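Lipolytic protein G-D-S-L family (Chitinophaga pinensis, PDB 4Q7Q) probably hydrolyses ester bonds in lipids or other acylated substrates, as a GDSL-type member of the SGNH hydrolase clan, with its true substrate unknown. Local coordinates at residues R87-L92 / N101-S107; D93-H97 / F108-I112; V125-P129 / A161-I167; N81-Q85 / F146-K152. One frame throughout, in Å; residues are numbered along the deposited sequence.

Interaction 1: residues R87-L92 / N101-S107; sequences RPVGKL and NTTVYGS
R87 reaches from the loop 87-92 to the N-terminus of helix 104-118, where T103 is the N-cap, in the alpha/beta fold of an SGNH hydrolase. From CB its CG lies anti to the carbonyl carbon, and CB, CG and CD carry the chain across until a bend at chi3 (94°) turns the guanidinium onto the 101-107 backbone. NE meets water 1 at 2.8 Å. NH1 donates to S107 OG at 2.9 Å, tilted somewhat from the guanidinium plane, and also forms a salt bridge with D82. NH2 makes weaker bonds, to N101 O (3.1 Å) and to T103 O and S107 OG, while T103 CA covers one face of the group. The S107 hydroxyl is itself fixed: its proton goes to N101 OD1 at 2.6 Å, and the same oxygen accepts from the arginine.

The first amides of the helix are satisfied in turn: V104 N by P88 O (3.0 Å), Y105 N by V89 O in a nearly straight bond (173°), and G106 N by T103 OG1 (3.0 Å), the capping bond. At the backbone angles of G90 a CB would jam against V89 O; it would also strike T103 CB. Beyond it the chain passes over one face of the Y105 ring, with L92 CA 4.0 Å from the ring centroid and 23° off its normal.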
loop_
_atom_site.group_PDB
_atom_site.type_symbol
_atom_site.label_atom_id
_atom_site.label_comp_id
_atom_site.label_asym_id
_atom_site.label_seq_id
_atom_site.Cartn_x
_atom_site.Cartn_y
_atom_site.Cartn_z
ATOM N N ARG A 87 -12.614 -7.772 -3.629
ATOM C CA ARG A 87 -13.451 -7.710 -2.424
ATOM C C ARG A 87 -14.362 -6.504 -2.492
ATOM O O ARG A 87 -13.915 -5.419 -2.851
ATOM C CB ARG A 87 -12.607 -7.548 -1.159
ATOM C CG ARG A 87 -12.060 -8.799 -0.526
ATOM C CD ARG A 87 -11.560 -8.473 0.883
ATOM N NE ARG A 87 -12.551 -8.725 1.934
ATOM C CZ ARG A 87 -12.725 -7.956 3.011
ATOM N NH1 ARG A 87 -12.001 -6.852 3.179
ATOM N NH2 ARG A 87 -13.637 -8.282 3.925
ATOM N N PRO A 88 -15.636 -6.673 -2.121
ATOM C CA PRO A 88 -16.537 -5.518 -2.153
ATOM C C PRO A 88 -16.116 -4.441 -1.159
ATOM O O PRO A 88 -15.794 -4.730 -0.005
ATOM C CB PRO A 88 -17.894 -6.113 -1.753
ATOM C CG PRO A 88 -17.601 -7.407 -1.118
ATOM C CD PRO A 88 -16.323 -7.910 -1.711
ATOM N N VAL A 89 -16.114 -3.202 -1.626
ATOM C CA VAL A 89 -15.794 -2.072 -0.780
ATOM C C VAL A 89 -16.824 -1.946 0.334
ATOM O O VAL A 89 -16.481 -1.728 1.492
ATOM C CB VAL A 89 -15.779 -0.780 -1.604
ATOM C CG1 VAL A 89 -15.727 0.439 -0.692
ATOM C CG2 VAL A 89 -14.606 -0.795 -2.578
ATOM N N GLY A 90 -18.090 -2.111 -0.021
ATOM C CA GLY A 90 -19.164 -1.924 0.933
ATOM C C GLY A 90 -19.571 -0.473 1.077
ATOM O O GLY A 90 -19.272 0.363 0.217
ATOM N N LYS A 91 -20.272 -0.173 2.166
ATOM C CA LYS A 91 -20.749 1.179 2.420
ATOM C C LYS A 91 -20.500 1.534 3.876
ATOM O O LYS A 91 -20.175 0.666 4.678
ATOM C CB LYS A 91 -22.241 1.295 2.092
ATOM C CG LYS A 91 -22.595 1.045 0.621
ATOM C CD LYS A 91 -24.103 1.150 0.365
ATOM C CE LYS A 91 -24.428 1.079 -1.128
ATOM N NZ LYS A 91 -25.899 1.059 -1.396
ATOM N N LEU A 92 -20.666 2.804 4.224
ATOM C CA LEU A 92 -20.400 3.240 5.592
ATOM C C LEU A 92 -21.212 2.447 6.628
ATOM O O LEU A 92 -20.750 2.236 7.746
ATOM C CB LEU A 92 -20.639 4.745 5.740
ATOM C CG LEU A 92 -20.328 5.364 7.110
ATOM C CD1 LEU A 92 -18.875 5.154 7.502
ATOM C CD2 LEU A 92 -20.685 6.848 7.140
ATOM N N ASN A 101 -17.179 -9.619 8.475
ATOM C CA ASN A 101 -15.956 -9.250 7.767
ATOM C C ASN A 101 -16.090 -9.494 6.262
ATOM O O ASN A 101 -15.320 -10.243 5.669
ATOM C CB ASN A 101 -14.797 -10.064 8.342
ATOM C CG ASN A 101 -13.458 -9.652 7.779
ATOM O OD1 ASN A 101 -13.268 -8.498 7.374
ATOM N ND2 ASN A 101 -12.523 -10.595 7.740
ATOM N N THR A 102 -17.072 -8.840 5.650
ATOM C CA THR A 102 -17.487 -9.167 4.289
ATOM C C THR A 102 -17.245 -8.051 3.283
ATOM O O THR A 102 -17.486 -8.227 2.079
ATOM C CB THR A 102 -18.981 -9.466 4.270
ATOM O OG1 THR A 102 -19.690 -8.315 4.748
ATOM C CG2 THR A 102 -19.290 -10.651 5.170
ATOM N N THR A 103 -16.812 -6.897 3.783
ATOM C CA THR A 103 -16.514 -5.739 2.948
ATOM C C THR A 103 -15.307 -5.045 3.540
ATOM O O THR A 103 -14.932 -5.308 4.689
ATOM C CB THR A 103 -17.664 -4.710 2.939
ATOM O OG1 THR A 103 -17.881 -4.219 4.273
ATOM C CG2 THR A 103 -18.951 -5.324 2.405
ATOM N N VAL A 104 -14.722 -4.137 2.767
ATOM C CA VAL A 104 -13.596 -3.334 3.230
ATOM C C VAL A 104 -13.994 -2.459 4.421
ATOM O O VAL A 104 -13.296 -2.425 5.437
ATOM C CB VAL A 104 -13.004 -2.483 2.091
ATOM C CG1 VAL A 104 -11.873 -1.627 2.611
ATOM C CG2 VAL A 104 -12.518 -3.394 0.974
ATOM N N TYR A 105 -15.121 -1.766 4.309
ATOM C CA TYR A 105 -15.628 -0.990 5.434
ATOM C C TYR A 105 -15.789 -1.861 6.691
ATOM O O TYR A 105 -15.446 -1.432 7.798
ATOM C CB TYR A 105 -16.977 -0.374 5.079
ATOM C CG TYR A 105 -16.955 0.955 4.342
ATOM C CD1 TYR A 105 -16.781 2.146 5.030
ATOM C CD2 TYR A 105 -17.177 1.018 2.969
ATOM C CE1 TYR A 105 -16.808 3.363 4.372
ATOM C CE2 TYR A 105 -17.209 2.236 2.301
ATOM C CZ TYR A 105 -17.026 3.408 3.012
ATOM O OH TYR A 105 -17.048 4.636 2.375
ATOM N N GLY A 106 -16.308 -3.079 6.522
ATOM C CA GLY A 106 -16.437 -4.021 7.625
ATOM C C GLY A 106 -15.098 -4.390 8.253
ATOM O O GLY A 106 -14.963 -4.433 9.477
ATOM N N SER A 107 -14.100 -4.645 7.409
ATOM C CA SER A 107 -12.763 -4.996 7.893
ATOM C C SER A 107 -12.166 -3.858 8.699
ATOM O O SER A 107 -11.507 -4.085 9.711
ATOM C CB SER A 107 -11.827 -5.322 6.729
ATOM O OG SER A 107 -12.272 -6.467 6.029
HETATM O O HOH W 1 -14.316 -10.893 2.410
#

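Interaction 2: residues D93-H97 / F108-I112; sequences DDYQH and FRIII
Y95 and R109 meet where the short helix 92-96 lies against helix 104-118, and their CA atoms are 5.0 Å apart. The Y95 ring leaves with CG anti to the backbone N (chi1 179°), which carries CD1 and CE1 along the R109 backbone and OH to I112 CD1 at 3.4 Å. That hydroxyl bonds E171 of helix 157-171. The extended start of R109, through chi1 and chi2, lays its CD beside Y95 O at 3.2 Å, and the bend at chi3 (45°) then turns NE to D94 O. The NE to D94 O bond is 3.2 Å long, with an angle of 165° at the hydrogen, and D94 O lies in the guanidinium plane. Water 2 bridges NH1 to the same carbonyl. A leucine in place of R109 would probably leave D94 O without its NE donor and break the water 2 bridge through NH1. A positive group beside the last-turn carbonyls is consistent with favourable helix-end electrostatics, in a helix pair on the outer layer of the alpha/beta sandwich.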
loop_
_atom_site.group_PDB
_atom_site.type_symbol
_atom_site.label_atom_id
_atom_site.label_comp_id
_atom_site.label_asym_id
_atom_site.label_seq_id
_atom_site.Cartn_x
_atom_site.Cartn_y
_atom_site.Cartn_z
ATOM N N ASP A 93 -22.406 1.998 6.243
ATOM C CA ASP A 93 -23.235 1.152 7.104
ATOM C C ASP A 93 -22.498 -0.100 7.582
ATOM O O ASP A 93 -22.724 -0.574 8.698
ATOM C CB ASP A 93 -24.510 0.741 6.365
ATOM C CG ASP A 93 -25.410 -0.153 7.199
ATOM O OD1 ASP A 93 -25.343 -1.389 7.034
ATOM O OD2 ASP A 93 -26.188 0.381 8.016
ATOM N N ASP A 94 -21.629 -0.638 6.727
ATOM C CA ASP A 94 -20.819 -1.807 7.073
ATOM C C ASP A 94 -19.728 -1.479 8.087
ATOM O O ASP A 94 -19.204 -2.366 8.762
ATOM C CB ASP A 94 -20.182 -2.410 5.820
ATOM C CG ASP A 94 -21.211 -2.926 4.841
ATOM O OD1 ASP A 94 -21.904 -3.899 5.189
ATOM O OD2 ASP A 94 -21.322 -2.366 3.732
ATOM N N TYR A 95 -19.370 -0.205 8.178
ATOM C CA TYR A 95 -18.434 0.226 9.199
ATOM C C TYR A 95 -19.171 0.526 10.508
ATOM O O TYR A 95 -18.664 0.256 11.597
ATOM C CB TYR A 95 -17.633 1.453 8.748
ATOM C CG TYR A 95 -16.677 1.908 9.820
ATOM C CD1 TYR A 95 -15.406 1.356 9.923
ATOM C CD2 TYR A 95 -17.062 2.857 10.765
ATOM C CE1 TYR A 95 -14.540 1.753 10.924
ATOM C CE2 TYR A 95 -16.207 3.251 11.767
ATOM C CZ TYR A 95 -14.951 2.700 11.841
ATOM O OH TYR A 95 -14.100 3.095 12.837
ATOM N N GLN A 96 -20.367 1.094 10.392
ATOM C CA GLN A 96 -21.139 1.503 11.562
ATOM C C GLN A 96 -21.717 0.316 12.313
ATOM O O GLN A 96 -21.867 0.353 13.540
ATOM C CB GLN A 96 -22.270 2.439 11.136
ATOM C CG GLN A 96 -21.788 3.798 10.664
ATOM C CD GLN A 96 -22.850 4.549 9.888
ATOM O OE1 GLN A 96 -23.676 3.946 9.207
ATOM N NE2 GLN A 96 -22.829 5.873 9.981
ATOM N N HIS A 97 -22.056 -0.731 11.570
ATOM C CA HIS A 97 -22.716 -1.896 12.141
ATOM C C HIS A 97 -21.976 -3.175 11.789
ATOM O O HIS A 97 -21.258 -3.239 10.788
ATOM C CB HIS A 97 -24.158 -1.979 11.644
ATOM C CG HIS A 97 -24.937 -0.720 11.851
ATOM N ND1 HIS A 97 -25.493 -0.380 13.065
ATOM C CD2 HIS A 97 -25.248 0.284 10.999
ATOM C CE1 HIS A 97 -26.114 0.780 12.952
ATOM N NE2 HIS A 97 -25.981 1.205 11.708
ATOM N N PHE A 108 -12.379 -2.630 8.241
ATOM C CA PHE A 108 -11.838 -1.489 8.967
ATOM C C PHE A 108 -12.526 -1.313 10.311
ATOM O O PHE A 108 -11.885 -0.902 11.281
ATOM C CB PHE A 108 -11.870 -0.212 8.129
ATOM C CG PHE A 108 -10.668 -0.053 7.241
ATOM C CD1 PHE A 108 -10.511 -0.852 6.123
ATOM C CD2 PHE A 108 -9.693 0.890 7.531
ATOM C CE1 PHE A 108 -9.395 -0.713 5.298
ATOM C CE2 PHE A 108 -8.578 1.037 6.717
ATOM C CZ PHE A 108 -8.427 0.235 5.593
ATOM N N ARG A 109 -13.810 -1.654 10.379
ATOM C CA ARG A 109 -14.526 -1.643 11.650
ATOM C C ARG A 109 -13.856 -2.592 12.646
ATOM O O ARG A 109 -13.596 -2.223 13.796
ATOM C CB ARG A 109 -16.007 -2.011 11.456
ATOM C CG ARG A 109 -16.746 -2.273 12.771
ATOM C CD ARG A 109 -18.179 -2.767 12.538
ATOM N NE ARG A 109 -18.229 -3.799 11.505
ATOM C CZ ARG A 109 -17.913 -5.075 11.701
ATOM N NH1 ARG A 109 -17.971 -5.933 10.690
ATOM N NH2 ARG A 109 -17.527 -5.495 12.901
ATOM N N ILE A 110 -13.557 -3.802 12.191
ATOM C CA ILE A 110 -12.891 -4.803 13.017
ATOM C C ILE A 110 -11.502 -4.338 13.464
ATOM O O ILE A 110 -11.142 -4.455 14.638
ATOM C CB ILE A 110 -12.786 -6.142 12.250
ATOM C CG1 ILE A 110 -14.185 -6.719 12.032
ATOM C CG2 ILE A 110 -11.878 -7.130 12.976
ATOM C CD1 ILE A 110 -14.183 -7.951 11.176
ATOM N N ILE A 111 -10.732 -3.790 12.529
ATOM C CA ILE A 111 -9.371 -3.360 12.821
ATOM C C ILE A 111 -9.336 -2.183 13.790
ATOM O O ILE A 111 -8.606 -2.208 14.780
ATOM C CB ILE A 111 -8.610 -2.994 11.534
ATOM C CG1 ILE A 111 -8.419 -4.239 10.669
ATOM C CG2 ILE A 111 -7.260 -2.363 11.864
ATOM C CD1 ILE A 111 -8.069 -3.934 9.215
ATOM N N ILE A 112 -10.138 -1.161 13.522
ATOM C CA ILE A 112 -10.159 0.006 14.399
ATOM C C ILE A 112 -10.700 -0.357 15.783
ATOM O O ILE A 112 -10.209 0.136 16.800
ATOM C CB ILE A 112 -10.932 1.176 13.761
ATOM C CG1 ILE A 112 -10.106 1.744 12.605
ATOM C CG2 ILE A 112 -11.229 2.264 14.792
ATOM C CD1 ILE A 112 -10.876 2.663 11.694
HETATM O O HOH W 2 -19.616 -5.076 8.750
HETATM O O HOH W 3 -14.821 0.809 14.554
#

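Interaction 3: residues V125-P129 / A161-I167; sequences VLITP and ANAVLTI
The flat groups met here are peptide carbonyls of helix 157-171, and T128 CG2 lies 3.7 Å from A161 O. Next to it, T166 OG1 and T166 N reach N162 O from opposite faces of its carbonyl plane. The P129 ring is puckered rather than flat and touches by CD, 4.0 Å from A161 CA. Otherwise the packing is aliphatic. T128 packs its CB 3.8 Å from A161 CB. Its methyl CG2, anti to the carbonyl carbon, comes within 4.0 Å of V164 CG1 and lies equally near L165 CG. The same rotation (chi1 68°) points OG1 elsewhere, to bonds with Y179 N and D177.

L126 is the strand residue whose CB faces the helix squarely. CB touches V164 CG1 at 3.6 Å, the tightest apolar approach of the contact. The L126 and I167 side chains cross at about a right angle, with L126 CD1 4.0 Å from I167 CG2. V164 thereby sits between L126 and T128. I127 points away from the helix, and V125 packs on helix 241-257, consistent with a sheet covered on both sides.

Strand 125-127 and helix 161-167 run at 166°, close to antiparallel, with axes 8.7 Å apart. This is the strand-helix packing of a beta-alpha-beta crossover: helix 157-171 returns the chain from strand 123-127 to the adjacent parallel strand 175-176, as in the three-layered SGNH hydrolase fold.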
loop_
_atom_site.group_PDB
_atom_site.type_symbol
_atom_site.label_atom_id
_atom_site.label_comp_id
_atom_site.label_asym_id
_atom_site.label_seq_id
_atom_site.Cartn_x
_atom_site.Cartn_y
_atom_site.Cartn_z
ATOM N N VAL A 125 -3.958 6.590 12.539
ATOM C CA VAL A 125 -3.848 7.222 11.233
ATOM C C VAL A 125 -4.149 6.179 10.163
ATOM O O VAL A 125 -3.646 5.060 10.226
ATOM C CB VAL A 125 -2.423 7.786 11.020
ATOM C CG1 VAL A 125 -2.243 8.300 9.601
ATOM C CG2 VAL A 125 -2.127 8.884 12.025
ATOM N N LEU A 126 -4.992 6.534 9.195
ATOM C CA LEU A 126 -5.250 5.661 8.055
ATOM C C LEU A 126 -4.493 6.177 6.840
ATOM O O LEU A 126 -4.297 7.382 6.685
ATOM C CB LEU A 126 -6.747 5.594 7.746
ATOM C CG LEU A 126 -7.684 5.320 8.926
ATOM C CD1 LEU A 126 -9.124 5.273 8.445
ATOM C CD2 LEU A 126 -7.301 4.037 9.663
ATOM N N ILE A 127 -4.064 5.258 5.983
ATOM C CA ILE A 127 -3.340 5.614 4.770
ATOM C C ILE A 127 -4.052 5.014 3.566
ATOM O O ILE A 127 -4.262 3.806 3.519
ATOM C CB ILE A 127 -1.898 5.082 4.818
ATOM C CG1 ILE A 127 -1.210 5.536 6.110
ATOM C CG2 ILE A 127 -1.121 5.498 3.577
ATOM C CD1 ILE A 127 0.230 5.117 6.202
ATOM N N THR A 128 -4.445 5.844 2.601
ATOM C CA THR A 128 -5.109 5.313 1.406
ATOM C C THR A 128 -4.145 4.526 0.529
ATOM O O THR A 128 -2.943 4.781 0.540
ATOM C CB THR A 128 -5.728 6.417 0.524
ATOM O OG1 THR A 128 -4.681 7.203 -0.053
ATOM C CG2 THR A 128 -6.668 7.304 1.328
ATOM N N PRO A 129 -4.670 3.566 -0.239
ATOM C CA PRO A 129 -3.768 2.893 -1.173
ATOM C C PRO A 129 -3.153 3.874 -2.163
ATOM O O PRO A 129 -3.778 4.857 -2.569
ATOM C CB PRO A 129 -4.690 1.919 -1.913
ATOM C CG PRO A 129 -5.803 1.657 -0.971
ATOM C CD PRO A 129 -6.008 2.949 -0.210
ATOM N N ALA A 161 -9.684 3.996 -1.856
ATOM C CA ALA A 161 -9.156 5.205 -1.237
ATOM C C ALA A 161 -10.290 6.040 -0.651
ATOM O O ALA A 161 -10.176 6.572 0.454
ATOM C CB ALA A 161 -8.366 6.012 -2.242
ATOM N N ASN A 162 -11.394 6.137 -1.383
ATOM C CA ASN A 162 -12.514 6.948 -0.925
ATOM C C ASN A 162 -13.172 6.367 0.324
ATOM O O ASN A 162 -13.596 7.112 1.216
ATOM C CB ASN A 162 -13.532 7.166 -2.052
ATOM C CG ASN A 162 -13.003 8.089 -3.151
ATOM O OD1 ASN A 162 -12.024 8.811 -2.954
ATOM N ND2 ASN A 162 -13.662 8.082 -4.302
ATOM N N ALA A 163 -13.246 5.042 0.400
ATOM C CA ALA A 163 -13.753 4.395 1.610
ATOM C C ALA A 163 -12.896 4.750 2.831
ATOM O O ALA A 163 -13.420 5.088 3.895
ATOM C CB ALA A 163 -13.823 2.891 1.424
ATOM N N VAL A 164 -11.578 4.677 2.676
ATOM C CA VAL A 164 -10.672 5.031 3.763
ATOM C C VAL A 164 -10.871 6.496 4.169
ATOM O O VAL A 164 -10.954 6.819 5.352
ATOM C CB VAL A 164 -9.201 4.770 3.372
ATOM C CG1 VAL A 164 -8.261 5.321 4.439
ATOM C CG2 VAL A 164 -8.968 3.263 3.133
ATOM N N LEU A 165 -10.971 7.377 3.180
ATOM C CA LEU A 165 -11.223 8.789 3.452
ATOM C C LEU A 165 -12.541 8.983 4.196
ATOM O O LEU A 165 -12.628 9.775 5.131
ATOM C CB LEU A 165 -11.219 9.600 2.161
ATOM C CG LEU A 165 -9.855 9.796 1.492
ATOM C CD1 LEU A 165 -10.058 10.252 0.060
ATOM C CD2 LEU A 165 -9.014 10.808 2.260
ATOM N N THR A 166 -13.568 8.254 3.777
ATOM C CA THR A 166 -14.879 8.343 4.420
ATOM C C THR A 166 -14.835 7.892 5.878
ATOM O O THR A 166 -15.414 8.543 6.740
ATOM C CB THR A 166 -15.936 7.535 3.637
ATOM O OG1 THR A 166 -16.042 8.061 2.309
ATOM C CG2 THR A 166 -17.295 7.618 4.309
ATOM N N ILE A 167 -14.139 6.792 6.156
ATOM C CA ILE A 167 -13.994 6.308 7.530
ATOM C C ILE A 167 -13.238 7.318 8.379
ATOM O O ILE A 167 -13.601 7.569 9.531
ATOM C CB ILE A 167 -13.259 4.947 7.578
ATOM C CG1 ILE A 167 -14.095 3.869 6.884
ATOM C CG2 ILE A 167 -12.978 4.527 9.010
ATOM C CD1 ILE A 167 -13.328 2.608 6.596
#

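Interaction 4: residues N81-Q85 / F146-K152; sequences NDWWQ and FGSYQKK
W84 sets its CG anti to the backbone N (chi1 -180°), and K152, bent at chi2 and again at chi4 (-86°), curls its ammonium back over the indole. The contact is an aromatic cluster of W83, W84 and F146 with a cation-pi pair, formed where helix 80-85 of the alpha/beta fold meets the loop after strand 144-145. K152 NZ stands 3.1 Å from the centroid of the W84 six-membered ring, over its centre. The same NZ donates to W84 O at 2.7 Å in the carbonyl plane, so backbone and ring of one residue hold the ammonium together. F146 receives the W84 edge on its face: CZ3 lies 3.5 Å from F146 CE2, with the ring planes at 77° in an edge-to-face pair. An alanine at W84 would probably strip the K152 ammonium of its pi partner and leave F146 without the edge that rests on it. W83 is held from other directions. Its NE1 bonds Q155 O, K152 CB lies over one face of its indole, and Q150 O sits at the edge, 3.4 Å from CZ2. Backbones are joined as well, through water 4, which donates to W83 O and to K152 O, at 2.8 Å each.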
loop_
_atom_site.group_PDB
_atom_site.type_symbol
_atom_site.label_atom_id
_atom_site.label_comp_id
_atom_site.label_asym_id
_atom_site.label_seq_id
_atom_site.Cartn_x
_atom_site.Cartn_y
_atom_site.Cartn_z
ATOM N N ASN A 81 -4.608 -4.833 -1.966
ATOM C CA ASN A 81 -4.837 -6.247 -2.255
ATOM C C ASN A 81 -6.316 -6.596 -2.274
ATOM O O ASN A 81 -6.725 -7.469 -3.034
ATOM C CB ASN A 81 -4.059 -7.143 -1.294
ATOM C CG ASN A 81 -2.567 -6.982 -1.451
ATOM O OD1 ASN A 81 -2.074 -6.788 -2.563
ATOM N ND2 ASN A 81 -1.837 -7.038 -0.345
ATOM N N ASP A 82 -7.109 -5.917 -1.445
ATOM C CA ASP A 82 -8.560 -6.059 -1.496
ATOM C C ASP A 82 -9.085 -5.708 -2.877
ATOM O O ASP A 82 -9.927 -6.413 -3.425
ATOM C CB ASP A 82 -9.229 -5.137 -0.473
ATOM C CG ASP A 82 -8.786 -5.413 0.939
ATOM O OD1 ASP A 82 -7.618 -5.120 1.257
ATOM O OD2 ASP A 82 -9.617 -5.902 1.735
ATOM N N TRP A 83 -8.592 -4.602 -3.423
ATOM C CA TRP A 83 -8.968 -4.202 -4.774
ATOM C C TRP A 83 -8.619 -5.274 -5.802
ATOM O O TRP A 83 -9.463 -5.673 -6.615
ATOM C CB TRP A 83 -8.326 -2.863 -5.163
ATOM C CG TRP A 83 -8.490 -2.561 -6.626
ATOM C CD1 TRP A 83 -9.613 -2.087 -7.243
ATOM C CD2 TRP A 83 -7.497 -2.713 -7.657
ATOM N NE1 TRP A 83 -9.384 -1.943 -8.595
ATOM C CE2 TRP A 83 -8.095 -2.322 -8.872
ATOM C CE3 TRP A 83 -6.168 -3.154 -7.667
ATOM C CZ2 TRP A 83 -7.409 -2.352 -10.086
ATOM C CZ3 TRP A 83 -5.488 -3.185 -8.868
ATOM C CH2 TRP A 83 -6.114 -2.781 -10.069
ATOM N N TRP A 84 -7.377 -5.749 -5.777
ATOM C CA TRP A 84 -6.960 -6.726 -6.769
ATOM C C TRP A 84 -7.768 -8.020 -6.651
ATOM O O TRP A 84 -8.058 -8.673 -7.650
ATOM C CB TRP A 84 -5.453 -7.013 -6.700
ATOM C CG TRP A 84 -5.064 -8.013 -7.733
ATOM C CD1 TRP A 84 -4.611 -9.286 -7.526
ATOM C CD2 TRP A 84 -5.191 -7.855 -9.149
ATOM N NE1 TRP A 84 -4.414 -9.917 -8.731
ATOM C CE2 TRP A 84 -4.768 -9.061 -9.744
ATOM C CE3 TRP A 84 -5.604 -6.802 -9.977
ATOM C CZ2 TRP A 84 -4.747 -9.245 -11.124
ATOM C CZ3 TRP A 84 -5.584 -6.988 -11.353
ATOM C CH2 TRP A 84 -5.160 -8.198 -11.909
ATOM N N GLN A 85 -8.160 -8.377 -5.434
ATOM C CA GLN A 85 -8.897 -9.618 -5.231
ATOM C C GLN A 85 -10.391 -9.453 -5.477
ATOM O O GLN A 85 -11.134 -10.433 -5.471
ATOM C CB GLN A 85 -8.607 -10.197 -3.845
ATOM C CG GLN A 85 -7.165 -10.681 -3.744
ATOM C CD GLN A 85 -6.820 -11.324 -2.419
ATOM O OE1 GLN A 85 -7.690 -11.850 -1.717
ATOM N NE2 GLN A 85 -5.537 -11.293 -2.071
ATOM N N PHE A 146 -2.777 -6.065 -13.561
ATOM C CA PHE A 146 -2.875 -4.805 -14.281
ATOM C C PHE A 146 -2.985 -3.619 -13.334
ATOM O O PHE A 146 -3.287 -3.790 -12.151
ATOM C CB PHE A 146 -4.012 -4.821 -15.303
ATOM C CG PHE A 146 -5.380 -5.083 -14.730
ATOM C CD1 PHE A 146 -6.097 -4.078 -14.100
ATOM C CD2 PHE A 146 -5.976 -6.327 -14.893
ATOM C CE1 PHE A 146 -7.375 -4.319 -13.621
ATOM C CE2 PHE A 146 -7.246 -6.584 -14.421
ATOM C CZ PHE A 146 -7.952 -5.579 -13.785
ATOM N N GLY A 147 -2.719 -2.424 -13.860
ATOM C CA GLY A 147 -2.693 -1.217 -13.054
ATOM C C GLY A 147 -4.061 -0.637 -12.750
ATOM O O GLY A 147 -5.071 -1.063 -13.315
ATOM N N SER A 148 -4.090 0.375 -11.887
ATOM C CA SER A 148 -5.362 0.921 -11.412
ATOM C C SER A 148 -6.041 1.870 -12.410
ATOM O O SER A 148 -7.045 2.490 -12.098
ATOM C CB SER A 148 -5.205 1.563 -10.021
ATOM O OG SER A 148 -4.119 2.478 -9.971
ATOM N N TYR A 149 -5.486 1.970 -13.615
ATOM C CA TYR A 149 -6.187 2.607 -14.733
ATOM C C TYR A 149 -7.401 1.772 -15.201
ATOM O O TYR A 149 -8.241 2.266 -15.950
ATOM C CB TYR A 149 -5.223 2.847 -15.907
ATOM C CG TYR A 149 -4.549 1.572 -16.378
ATOM C CD1 TYR A 149 -5.207 0.689 -17.236
ATOM C CD2 TYR A 149 -3.267 1.243 -15.952
ATOM C CE1 TYR A 149 -4.607 -0.488 -17.649
ATOM C CE2 TYR A 149 -2.652 0.077 -16.370
ATOM C CZ TYR A 149 -3.330 -0.789 -17.214
ATOM O OH TYR A 149 -2.739 -1.958 -17.626
ATOM N N GLN A 150 -7.478 0.512 -14.770
ATOM C CA GLN A 150 -8.554 -0.392 -15.168
ATOM C C GLN A 150 -9.324 -0.856 -13.931
ATOM O O GLN A 150 -8.747 -0.969 -12.844
ATOM C CB GLN A 150 -7.967 -1.591 -15.936
ATOM C CG GLN A 150 -8.960 -2.678 -16.384
ATOM C CD GLN A 150 -9.988 -2.181 -17.387
ATOM O OE1 GLN A 150 -10.869 -1.381 -17.056
ATOM N NE2 GLN A 150 -9.872 -2.641 -18.630
ATOM N N LYS A 151 -10.622 -1.108 -14.090
ATOM C CA LYS A 151 -11.422 -1.665 -12.997
ATOM C C LYS A 151 -11.093 -3.131 -12.781
ATOM O O LYS A 151 -10.726 -3.841 -13.721
ATOM C CB LYS A 151 -12.923 -1.532 -13.286
ATOM C CG LYS A 151 -13.457 -0.122 -13.114
ATOM C CD LYS A 151 -14.950 -0.030 -13.420
ATOM C CE LYS A 151 -15.525 1.277 -12.887
ATOM N NZ LYS A 151 -16.977 1.472 -13.190
ATOM N N LYS A 152 -11.240 -3.579 -11.541
ATOM C CA LYS A 152 -11.138 -4.990 -11.238
ATOM C C LYS A 152 -12.460 -5.380 -10.619
ATOM O O LYS A 152 -12.880 -4.785 -9.625
ATOM C CB LYS A 152 -9.992 -5.257 -10.255
ATOM C CG LYS A 152 -9.849 -6.729 -9.859
ATOM C CD LYS A 152 -9.527 -7.601 -11.070
ATOM C CE LYS A 152 -9.341 -9.061 -10.672
ATOM N NZ LYS A 152 -7.953 -9.357 -10.226
HETATM O O HOH W 4 -12.101 -4.781 -6.983
#

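How the interactions relate
Interaction 3 is the buried one, with seven of its eight touching residues buried and its centre about 11 Å from the centre of the chain; it is almost wholly aliphatic, without polar bonds between its segments. Interactions 1, 2 and 4 are partly buried and mix packing with polar bonds. Interactions 1 and 2 share helix 104-118: the first satisfies its amino end, the second packs its next turns on helix 92-96. Both rest on the helix of interaction 3, where Y105 touches A163 and T166, and F108 and Y95 touch I167. Interaction 4 stands apart in chemistry, relying on indoles and an ammonium, yet an ion pair joins it to interaction 1. It does not touch interactions 2 or 3.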